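Local structure of serine protease pet (Escherichia coli, 4OM9) at residues A80-N94 against I104-G116. The protein acts as a secreted serine protease, an autotransporter enterotoxin of enteroaggregative Escherichia coli that probably cleaves the host cytoskeletal protein alpha-fodrin. Sequence-based numbering, arbitrary orientation.
Sequences ANYQTYGSTQYTQIN and IQRLNKYVVETRG
Gln92 to Asn94 pair with Arg106 and Leu107 as an antiparallel hairpin, part of a five-stranded sheet in the protease domain of the passenger. Residues 109-113 run on past Tyr90 and Tyr85. Ile93 and Asn94 both face Arg106, a classic beta bulge. Ile93 N gives a straight bond to Arg106 O (2.8 Å), while Asn94 N reaches the same oxygen only weakly. Asn108 grips Thr91 twice. Its backbone N donates to Thr91 O (2.6 Å). Its CG lies between backbone N and carbonyl carbon (chi1 62°), which brings OD1 to Thr91 N at 2.7 Å, the donor well above the carbonyl plane.

Three glutamines, Gln83, Gln92 and Gln105, meet near Ala80. Gln105 NE2 donates to Gln92 OE1 on an in-plane lone pair, and also to Ala80 O. That carbonyl takes a second bond, from Gln83 NE2. The Gln83 amide lies against both methyls of Leu107.

Val111 covers a face of each tyrosine. Its CG2 sits over the centre of the Tyr90 ring, a CH-pi contact of 4.0 Å, and CG1 covers a Tyr85 face near the rim. Tyr90 CD1 meets the Tyr85 edge. Glu113 bends at chi2 (66°) and reaches back to the 85-88 turn. Its OE1 accepts from Tyr90 OH (2.7 Å) on the syn lone pair, with ring and carboxylate nearly perpendicular. Its OE2 accepts from Thr88 OG1 at the type II' turn. Tyr398 OH also bonds OE2.

Strand 88-97 lies between strands 82-85 and 102-107, and strand 66-70 flanks 102-107. Helix 247-255 touches Ile104 and Arg106, and strand 361-364 of the beta-helix packs against Thr88, Lys109, Tyr110 and Val112.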
ATOM      1  N   ALA A  80       1.841  -3.614 -38.517  1.00 43.10           N
ATOM      2  CA  ALA A  80       2.641  -4.621 -37.829  1.00 40.08           C
ATOM      3  C   ALA A  80       4.108  -4.659 -38.278  1.00 34.07           C
ATOM      4  O   ALA A  80       4.898  -5.380 -37.687  1.00 33.47           O
ATOM      5  CB  ALA A  80       2.008  -5.999 -38.001  1.00 33.47           C
ATOM      6  N   ASN A  81       4.474  -3.895 -39.303  1.00 35.08           N
ATOM      7  CA  ASN A  81       5.887  -3.800 -39.707  1.00 37.46           C
ATOM      8  C   ASN A  81       6.718  -2.950 -38.722  1.00 35.88           C
ATOM      9  O   ASN A  81       7.923  -3.103 -38.632  1.00 35.52           O
ATOM     10  CB  ASN A  81       6.015  -3.224 -41.133  1.00 40.42           C
ATOM     11  CG  ASN A  81       5.722  -4.269 -42.229  1.00 40.54           C
ATOM     12  OD1 ASN A  81       6.622  -4.662 -42.980  1.00 48.59           O
ATOM     13  ND2 ASN A  81       4.479  -4.722 -42.312  1.00 40.59           N
ATOM     14  N   TYR A  82       6.059  -2.048 -38.002  1.00 42.39           N
ATOM     15  CA  TYR A  82       6.710  -1.155 -37.050  1.00 43.89           C
ATOM     16  C   TYR A  82       6.063  -1.361 -35.687  1.00 35.48           C
ATOM     17  O   TYR A  82       4.889  -1.068 -35.496  1.00 38.19           O
ATOM     18  CB  TYR A  82       6.589   0.307 -37.498  1.00 48.36           C
ATOM     19  CG  TYR A  82       7.024   0.545 -38.934  1.00 62.41           C
ATOM     20  CD1 TYR A  82       8.118  -0.117 -39.465  1.00 60.91           C
ATOM     21  CD2 TYR A  82       6.330   1.424 -39.758  1.00 66.82           C
ATOM     22  CE1 TYR A  82       8.521   0.092 -40.772  1.00 74.02           C
ATOM     23  CE2 TYR A  82       6.721   1.642 -41.067  1.00 65.66           C
ATOM     24  CZ  TYR A  82       7.822   0.974 -41.571  1.00 74.90           C
ATOM     25  OH  TYR A  82       8.232   1.177 -42.875  1.00 78.85           O
ATOM     26  N   GLN A  83       6.821  -1.904 -34.750  1.00 33.29           N
ATOM     27  CA  GLN A  83       6.247  -2.310 -33.481  1.00 32.47           C
ATOM     28  C   GLN A  83       6.839  -1.536 -32.320  1.00 32.38           C
ATOM     29  O   GLN A  83       8.063  -1.343 -32.229  1.00 32.60           O
ATOM     30  CB  GLN A  83       6.438  -3.811 -33.275  1.00 31.84           C
ATOM     31  CG  GLN A  83       5.896  -4.598 -34.436  1.00 32.03           C
ATOM     32  CD  GLN A  83       5.852  -6.079 -34.185  1.00 31.50           C
ATOM     33  OE1 GLN A  83       6.211  -6.552 -33.102  1.00 30.99           O
ATOM     34  NE2 GLN A  83       5.420  -6.833 -35.195  1.00 31.73           N
ATOM     35  N   THR A  84       5.956  -1.091 -31.440  1.00 32.18           N
ATOM     36  CA  THR A  84       6.350  -0.402 -30.233  1.00 32.15           C
ATOM     37  C   THR A  84       5.981  -1.218 -29.008  1.00 31.45           C
ATOM     38  O   THR A  84       4.829  -1.635 -28.853  1.00 31.17           O
ATOM     39  CB  THR A  84       5.686   0.969 -30.129  1.00 32.77           C
ATOM     40  OG1 THR A  84       6.210   1.827 -31.137  1.00 35.99           O
ATOM     41  CG2 THR A  84       5.943   1.592 -28.753  1.00 32.76           C
ATOM     42  N   TYR A  85       6.973  -1.465 -28.157  1.00 31.29           N
ATOM     43  CA  TYR A  85       6.720  -1.967 -26.820  1.00 30.89           C
ATOM     44  C   TYR A  85       7.409  -1.007 -25.853  1.00 33.76           C
ATOM     45  O   TYR A  85       8.611  -0.713 -26.018  1.00 36.62           O
ATOM     46  CB  TYR A  85       7.237  -3.387 -26.632  1.00 30.49           C
ATOM     47  CG  TYR A  85       6.789  -4.406 -27.666  1.00 30.29           C
ATOM     48  CD1 TYR A  85       7.447  -4.526 -28.885  1.00 30.50           C
ATOM     49  CD2 TYR A  85       5.732  -5.277 -27.409  1.00 29.98           C
ATOM     50  CE1 TYR A  85       7.057  -5.472 -29.824  1.00 30.39           C
ATOM     51  CE2 TYR A  85       5.336  -6.223 -28.344  1.00 29.71           C
ATOM     52  CZ  TYR A  85       6.008  -6.315 -29.552  1.00 29.99           C
ATOM     53  OH  TYR A  85       5.627  -7.258 -30.494  1.00 29.97           O
ATOM     54  N   GLY A  86       6.657  -0.516 -24.866  1.00 31.33           N
ATOM     55  CA  GLY A  86       7.152   0.521 -23.975  1.00 31.84           C
ATOM     56  C   GLY A  86       7.736   1.689 -24.741  1.00 32.47           C
ATOM     57  O   GLY A  86       7.094   2.229 -25.636  1.00 32.72           O
ATOM     58  N   SER A  87       8.977   2.050 -24.405  1.00 33.37           N
ATOM     59  CA  SER A  87       9.667   3.172 -25.032  1.00 35.23           C
ATOM     60  C   SER A  87      10.527   2.739 -26.191  1.00 34.93           C
ATOM     61  O   SER A  87      11.439   3.455 -26.568  1.00 34.30           O
ATOM     62  CB  SER A  87      10.578   3.901 -24.038  1.00 34.18           C
ATOM     63  OG  SER A  87       9.861   4.439 -22.951  1.00 34.36           O
ATOM     64  N   THR A  88      10.287   1.553 -26.733  1.00 34.06           N
ATOM     65  CA  THR A  88      11.191   1.033 -27.755  1.00 35.65           C
ATOM     66  C   THR A  88      10.465   0.686 -29.041  1.00 33.05           C
ATOM     67  O   THR A  88       9.372   0.109 -29.003  1.00 32.85           O
ATOM     68  CB  THR A  88      11.941  -0.203 -27.247  1.00 32.81           C
ATOM     69  OG1 THR A  88      12.489   0.079 -25.948  1.00 33.00           O
ATOM     70  CG2 THR A  88      13.056  -0.594 -28.231  1.00 33.19           C
ATOM     71  N   GLN A  89      11.084   1.060 -30.163  1.00 37.55           N
ATOM     72  CA  GLN A  89      10.581   0.785 -31.504  1.00 39.66           C
ATOM     73  C   GLN A  89      11.289  -0.405 -32.134  1.00 34.82           C
ATOM     74  O   GLN A  89      12.501  -0.515 -32.081  1.00 34.71           O
ATOM     75  CB  GLN A  89      10.747   2.006 -32.411  1.00 39.96           C
ATOM     76  CG  GLN A  89       9.615   3.014 -32.335  1.00 50.96           C
ATOM     77  CD  GLN A  89       9.458   3.628 -30.958  1.00 56.97           C
ATOM     78  OE1 GLN A  89       8.386   3.545 -30.338  1.00 58.10           O
ATOM     79  NE2 GLN A  89      10.523   4.258 -30.470  1.00 59.41           N
ATOM     80  N   TYR A  90      10.526  -1.296 -32.743  1.00 33.34           N
ATOM     81  CA  TYR A  90      11.107  -2.459 -33.371  1.00 33.32           C
ATOM     82  C   TYR A  90      10.611  -2.558 -34.816  1.00 36.31           C
ATOM     83  O   TYR A  90       9.482  -2.146 -35.149  1.00 34.13           O
ATOM     84  CB  TYR A  90      10.755  -3.735 -32.603  1.00 32.52           C
ATOM     85  CG  TYR A  90      11.211  -3.756 -31.164  1.00 32.20           C
ATOM     86  CD1 TYR A  90      10.410  -3.234 -30.148  1.00 31.83           C
ATOM     87  CD2 TYR A  90      12.437  -4.316 -30.812  1.00 32.41           C
ATOM     88  CE1 TYR A  90      10.820  -3.260 -28.838  1.00 31.67           C
ATOM     89  CE2 TYR A  90      12.860  -4.348 -29.491  1.00 32.28           C
ATOM     90  CZ  TYR A  90      12.059  -3.816 -28.512  1.00 31.91           C
ATOM     91  OH  TYR A  90      12.482  -3.848 -27.200  1.00 31.92           O
ATOM     92  N   THR A  91      11.463  -3.103 -35.674  1.00 34.28           N
ATOM     93  CA  THR A  91      11.147  -3.176 -37.086  1.00 34.94           C
ATOM     94  C   THR A  91      11.197  -4.628 -37.551  1.00 34.78           C
ATOM     95  O   THR A  91      12.157  -5.338 -37.253  1.00 34.74           O
ATOM     96  CB  THR A  91      12.119  -2.293 -37.903  1.00 36.44           C
ATOM     97  OG1 THR A  91      11.802  -0.912 -37.672  1.00 39.88           O
ATOM     98  CG2 THR A  91      12.027  -2.598 -39.404  1.00 36.92           C
ATOM     99  N   GLN A  92      10.154  -5.071 -38.249  1.00 34.77           N
ATOM    100  CA  GLN A  92      10.166  -6.376 -38.905  1.00 34.87           C
ATOM    101  C   GLN A  92      11.238  -6.378 -40.000  1.00 35.95           C
ATOM    102  O   GLN A  92      11.215  -5.527 -40.881  1.00 36.79           O
ATOM    103  CB  GLN A  92       8.790  -6.704 -39.512  1.00 34.85           C
ATOM    104  CG  GLN A  92       8.780  -7.926 -40.429  1.00 35.24           C
ATOM    105  CD  GLN A  92       7.549  -7.983 -41.359  1.00 35.67           C
ATOM    106  OE1 GLN A  92       6.410  -7.900 -40.903  1.00 36.12           O
ATOM    107  NE2 GLN A  92       7.789  -8.121 -42.667  1.00 37.53           N
ATOM    108  N   ILE A  93      12.175  -7.315 -39.956  1.00 36.07           N
ATOM    109  CA  ILE A  93      13.177  -7.354 -41.012  1.00 37.22           C
ATOM    110  C   ILE A  93      13.130  -8.668 -41.768  1.00 37.59           C
ATOM    111  O   ILE A  93      13.847  -8.852 -42.731  1.00 38.65           O
ATOM    112  CB  ILE A  93      14.625  -7.099 -40.466  1.00 37.51           C
ATOM    113  CG1 ILE A  93      14.978  -8.077 -39.342  1.00 36.81           C
ATOM    114  CG2 ILE A  93      14.762  -5.667 -40.023  1.00 37.52           C
ATOM    115  CD1 ILE A  93      15.818  -9.257 -39.804  1.00 37.48           C
ATOM    116  N   ASN A  94      12.266  -9.575 -41.329  1.00 36.82           N
ATOM    117  CA  ASN A  94      11.994 -10.795 -42.088  1.00 37.22           C
ATOM    118  C   ASN A  94      10.695 -11.421 -41.614  1.00 36.35           C
ATOM    119  O   ASN A  94      10.166 -11.075 -40.533  1.00 35.39           O
ATOM    120  CB  ASN A  94      13.138 -11.801 -41.951  1.00 37.62           C
ATOM    121  CG  ASN A  94      13.282 -12.713 -43.184  1.00 38.69           C
ATOM    122  OD1 ASN A  94      12.308 -13.005 -43.881  1.00 38.83           O
ATOM    123  ND2 ASN A  94      14.496 -13.177 -43.431  1.00 41.60           N
ATOM    124  N   ILE A 104       4.786 -15.165 -39.125  1.00 35.08           N
ATOM    125  CA  ILE A 104       5.807 -15.127 -38.079  1.00 32.90           C
ATOM    126  C   ILE A 104       6.899 -14.150 -38.507  1.00 33.33           C
ATOM    127  O   ILE A 104       7.450 -14.224 -39.618  1.00 34.10           O
ATOM    128  CB  ILE A 104       6.408 -16.516 -37.780  1.00 33.12           C
ATOM    129  CG1 ILE A 104       7.573 -16.402 -36.796  1.00 32.93           C
ATOM    130  CG2 ILE A 104       6.897 -17.164 -39.029  1.00 34.08           C
ATOM    131  CD1 ILE A 104       7.185 -15.904 -35.416  1.00 32.10           C
ATOM    132  N   GLN A 105       7.175 -13.217 -37.609  1.00 32.76           N
ATOM    133  CA  GLN A 105       8.009 -12.069 -37.885  1.00 33.08           C
ATOM    134  C   GLN A 105       9.318 -12.127 -37.110  1.00 33.05           C
ATOM    135  O   GLN A 105       9.351 -12.560 -35.945  1.00 32.52           O
ATOM    136  CB  GLN A 105       7.278 -10.769 -37.523  1.00 32.71           C
ATOM    137  CG  GLN A 105       6.051 -10.420 -38.359  1.00 32.99           C
ATOM    138  CD  GLN A 105       5.372  -9.161 -37.832  1.00 32.72           C
ATOM    139  OE1 GLN A 105       4.929  -9.117 -36.682  1.00 32.02           O
ATOM    140  NE2 GLN A 105       5.316  -8.125 -38.658  1.00 33.40           N
ATOM    141  N   ARG A 106      10.393 -11.683 -37.765  1.00 33.76           N
ATOM    142  CA  ARG A 106      11.660 -11.442 -37.099  1.00 33.89           C
ATOM    143  C   ARG A 106      11.850  -9.938 -36.977  1.00 33.89           C
ATOM    144  O   ARG A 106      11.908  -9.227 -37.988  1.00 34.50           O
ATOM    145  CB  ARG A 106      12.834 -12.069 -37.878  1.00 34.86           C
ATOM    146  CG  ARG A 106      14.234 -11.635 -37.393  1.00 35.27           C
ATOM    147  CD  ARG A 106      14.772 -12.503 -36.236  1.00 35.10           C
ATOM    148  NE  ARG A 106      16.007 -11.940 -35.691  1.00 35.52           N
ATOM    149  CZ  ARG A 106      16.875 -12.578 -34.906  1.00 36.07           C
ATOM    150  NH1 ARG A 106      16.673 -13.838 -34.543  1.00 35.86           N
ATOM    151  NH2 ARG A 106      17.964 -11.934 -34.476  1.00 36.34           N
ATOM    152  N   LEU A 107      11.980  -9.454 -35.752  1.00 33.35           N
ATOM    153  CA  LEU A 107      12.199  -8.040 -35.523  1.00 33.42           C
ATOM    154  C   LEU A 107      13.695  -7.726 -35.537  1.00 34.11           C
ATOM    155  O   LEU A 107      14.518  -8.594 -35.251  1.00 34.33           O
ATOM    156  CB  LEU A 107      11.553  -7.626 -34.199  1.00 32.64           C
ATOM    157  CG  LEU A 107      10.018  -7.734 -34.099  1.00 32.06           C
ATOM    158  CD1 LEU A 107       9.543  -7.512 -32.670  1.00 31.41           C
ATOM    159  CD2 LEU A 107       9.322  -6.756 -35.055  1.00 32.41           C
ATOM    160  N   ASN A 108      14.048  -6.489 -35.867  1.00 34.58           N
ATOM    161  CA  ASN A 108      15.458  -6.085 -35.962  1.00 36.08           C
ATOM    162  C   ASN A 108      16.268  -6.228 -34.646  1.00 35.20           C
ATOM    163  O   ASN A 108      17.477  -6.429 -34.707  1.00 35.92           O
ATOM    164  CB  ASN A 108      15.562  -4.636 -36.450  1.00 35.95           C
ATOM    165  CG  ASN A 108      14.912  -3.670 -35.496  1.00 35.37           C
ATOM    166  OD1 ASN A 108      13.880  -3.982 -34.905  1.00 34.55           O
ATOM    167  ND2 ASN A 108      15.526  -2.502 -35.308  1.00 40.69           N
ATOM    168  N   LYS A 109      15.600  -6.135 -33.489  1.00 37.65           N
ATOM    169  CA  LYS A 109      16.264  -6.266 -32.175  1.00 37.72           C
ATOM    170  C   LYS A 109      15.467  -7.103 -31.176  1.00 36.44           C
ATOM    171  O   LYS A 109      14.279  -7.321 -31.363  1.00 33.74           O
ATOM    172  CB  LYS A 109      16.532  -4.885 -31.559  1.00 36.49           C
ATOM    173  CG  LYS A 109      17.704  -4.130 -32.191  1.00 43.87           C
ATOM    174  CD  LYS A 109      17.812  -2.733 -31.596  1.00 43.01           C
ATOM    175  CE  LYS A 109      19.141  -2.523 -30.872  1.00 44.50           C
ATOM    176  NZ  LYS A 109      19.116  -1.247 -30.087  1.00 44.57           N
ATOM    177  N   TYR A 110      16.130  -7.580 -30.125  1.00 33.68           N
ATOM    178  CA  TYR A 110      15.452  -8.383 -29.108  1.00 33.13           C
ATOM    179  C   TYR A 110      14.487  -7.509 -28.317  1.00 32.51           C
ATOM    180  O   TYR A 110      14.857  -6.423 -27.864  1.00 32.72           O
ATOM    181  CB  TYR A 110      16.442  -9.036 -28.132  1.00 33.66           C
ATOM    182  CG  TYR A 110      17.425  -9.994 -28.746  1.00 34.44           C
ATOM    183  CD1 TYR A 110      17.138 -10.659 -29.936  1.00 34.46           C
ATOM    184  CD2 TYR A 110      18.659 -10.234 -28.130  1.00 35.31           C
ATOM    185  CE1 TYR A 110      18.074 -11.538 -30.498  1.00 38.41           C
ATOM    186  CE2 TYR A 110      19.578 -11.103 -28.668  1.00 36.18           C
ATOM    187  CZ  TYR A 110      19.298 -11.757 -29.860  1.00 41.00           C
ATOM    188  OH  TYR A 110      20.246 -12.623 -30.400  1.00 37.37           O
ATOM    189  N   VAL A 111      13.264  -7.985 -28.130  1.00 31.87           N
ATOM    190  CA  VAL A 111      12.301  -7.223 -27.348  1.00 31.41           C
ATOM    191  C   VAL A 111      12.609  -7.258 -25.853  1.00 31.51           C
ATOM    192  O   VAL A 111      12.675  -8.316 -25.224  1.00 31.56           O
ATOM    193  CB  VAL A 111      10.879  -7.720 -27.582  1.00 30.82           C
ATOM    194  CG1 VAL A 111       9.885  -6.973 -26.652  1.00 30.47           C
ATOM    195  CG2 VAL A 111      10.519  -7.507 -29.030  1.00 30.86           C
ATOM    196  N   VAL A 112      12.774  -6.079 -25.282  1.00 31.68           N
ATOM    197  CA  VAL A 112      13.163  -5.977 -23.892  1.00 31.96           C
ATOM    198  C   VAL A 112      11.931  -5.952 -22.959  1.00 31.54           C
ATOM    199  O   VAL A 112      12.009  -6.426 -21.829  1.00 31.75           O
ATOM    200  CB  VAL A 112      14.059  -4.726 -23.701  1.00 32.53           C
ATOM    201  CG1 VAL A 112      14.054  -4.228 -22.288  1.00 33.11           C
ATOM    202  CG2 VAL A 112      15.474  -5.041 -24.125  1.00 33.40           C
ATOM    203  N   GLU A 113      10.798  -5.451 -23.445  1.00 31.09           N
ATOM    204  CA  GLU A 113       9.634  -5.159 -22.565  1.00 30.85           C
ATOM    205  C   GLU A 113       8.804  -6.354 -22.110  1.00 30.54           C
ATOM    206  O   GLU A 113       8.204  -6.305 -21.044  1.00 30.60           O
ATOM    207  CB  GLU A 113       8.683  -4.161 -23.243  1.00 30.66           C
ATOM    208  CG  GLU A 113       9.269  -2.754 -23.431  1.00 31.13           C
ATOM    209  CD  GLU A 113      10.457  -2.698 -24.412  1.00 31.42           C
ATOM    210  OE1 GLU A 113      10.726  -3.699 -25.122  1.00 31.25           O
ATOM    211  OE2 GLU A 113      11.121  -1.639 -24.455  1.00 31.93           O
ATOM    212  N   THR A 114       8.728  -7.408 -22.919  1.00 31.50           N
ATOM    213  CA  THR A 114       7.893  -8.555 -22.572  1.00 32.70           C
ATOM    214  C   THR A 114       8.596  -9.843 -22.923  1.00 35.45           C
ATOM    215  O   THR A 114       9.436  -9.867 -23.825  1.00 36.90           O
ATOM    216  CB  THR A 114       6.515  -8.502 -23.274  1.00 32.90           C
ATOM    217  OG1 THR A 114       5.879  -9.785 -23.185  1.00 36.03           O
ATOM    218  CG2 THR A 114       6.648  -8.116 -24.735  1.00 31.03           C
ATOM    219  N   ARG A 115       8.282 -10.919 -22.208  1.00 31.03           N
ATOM    220  CA  ARG A 115       8.888 -12.205 -22.532  1.00 33.19           C
ATOM    221  C   ARG A 115       8.082 -12.921 -23.617  1.00 34.21           C
ATOM    222  O   ARG A 115       8.481 -13.993 -24.089  1.00 31.34           O
ATOM    223  CB  ARG A 115       9.032 -13.087 -21.293  1.00 32.87           C
ATOM    224  CG  ARG A 115      10.311 -12.812 -20.489  1.00 33.95           C
ATOM    225  CD  ARG A 115      10.208 -11.514 -19.732  1.00 31.92           C
ATOM    226  NE  ARG A 115       9.178 -11.609 -18.698  1.00 34.98           N
ATOM    227  CZ  ARG A 115       8.470 -10.583 -18.218  1.00 36.88           C
ATOM    228  NH1 ARG A 115       8.647  -9.347 -18.674  1.00 34.99           N
ATOM    229  NH2 ARG A 115       7.561 -10.807 -17.282  1.00 36.45           N
ATOM    230  N   GLY A 116       6.975 -12.308 -24.025  1.00 29.86           N
ATOM    231  CA  GLY A 116       6.192 -12.787 -25.154  1.00 29.61           C
ATOM    232  C   GLY A 116       5.064 -13.727 -24.761  1.00 29.54           C
ATOM    233  O   GLY A 116       5.006 -14.195 -23.629  1.00 30.54           O
TER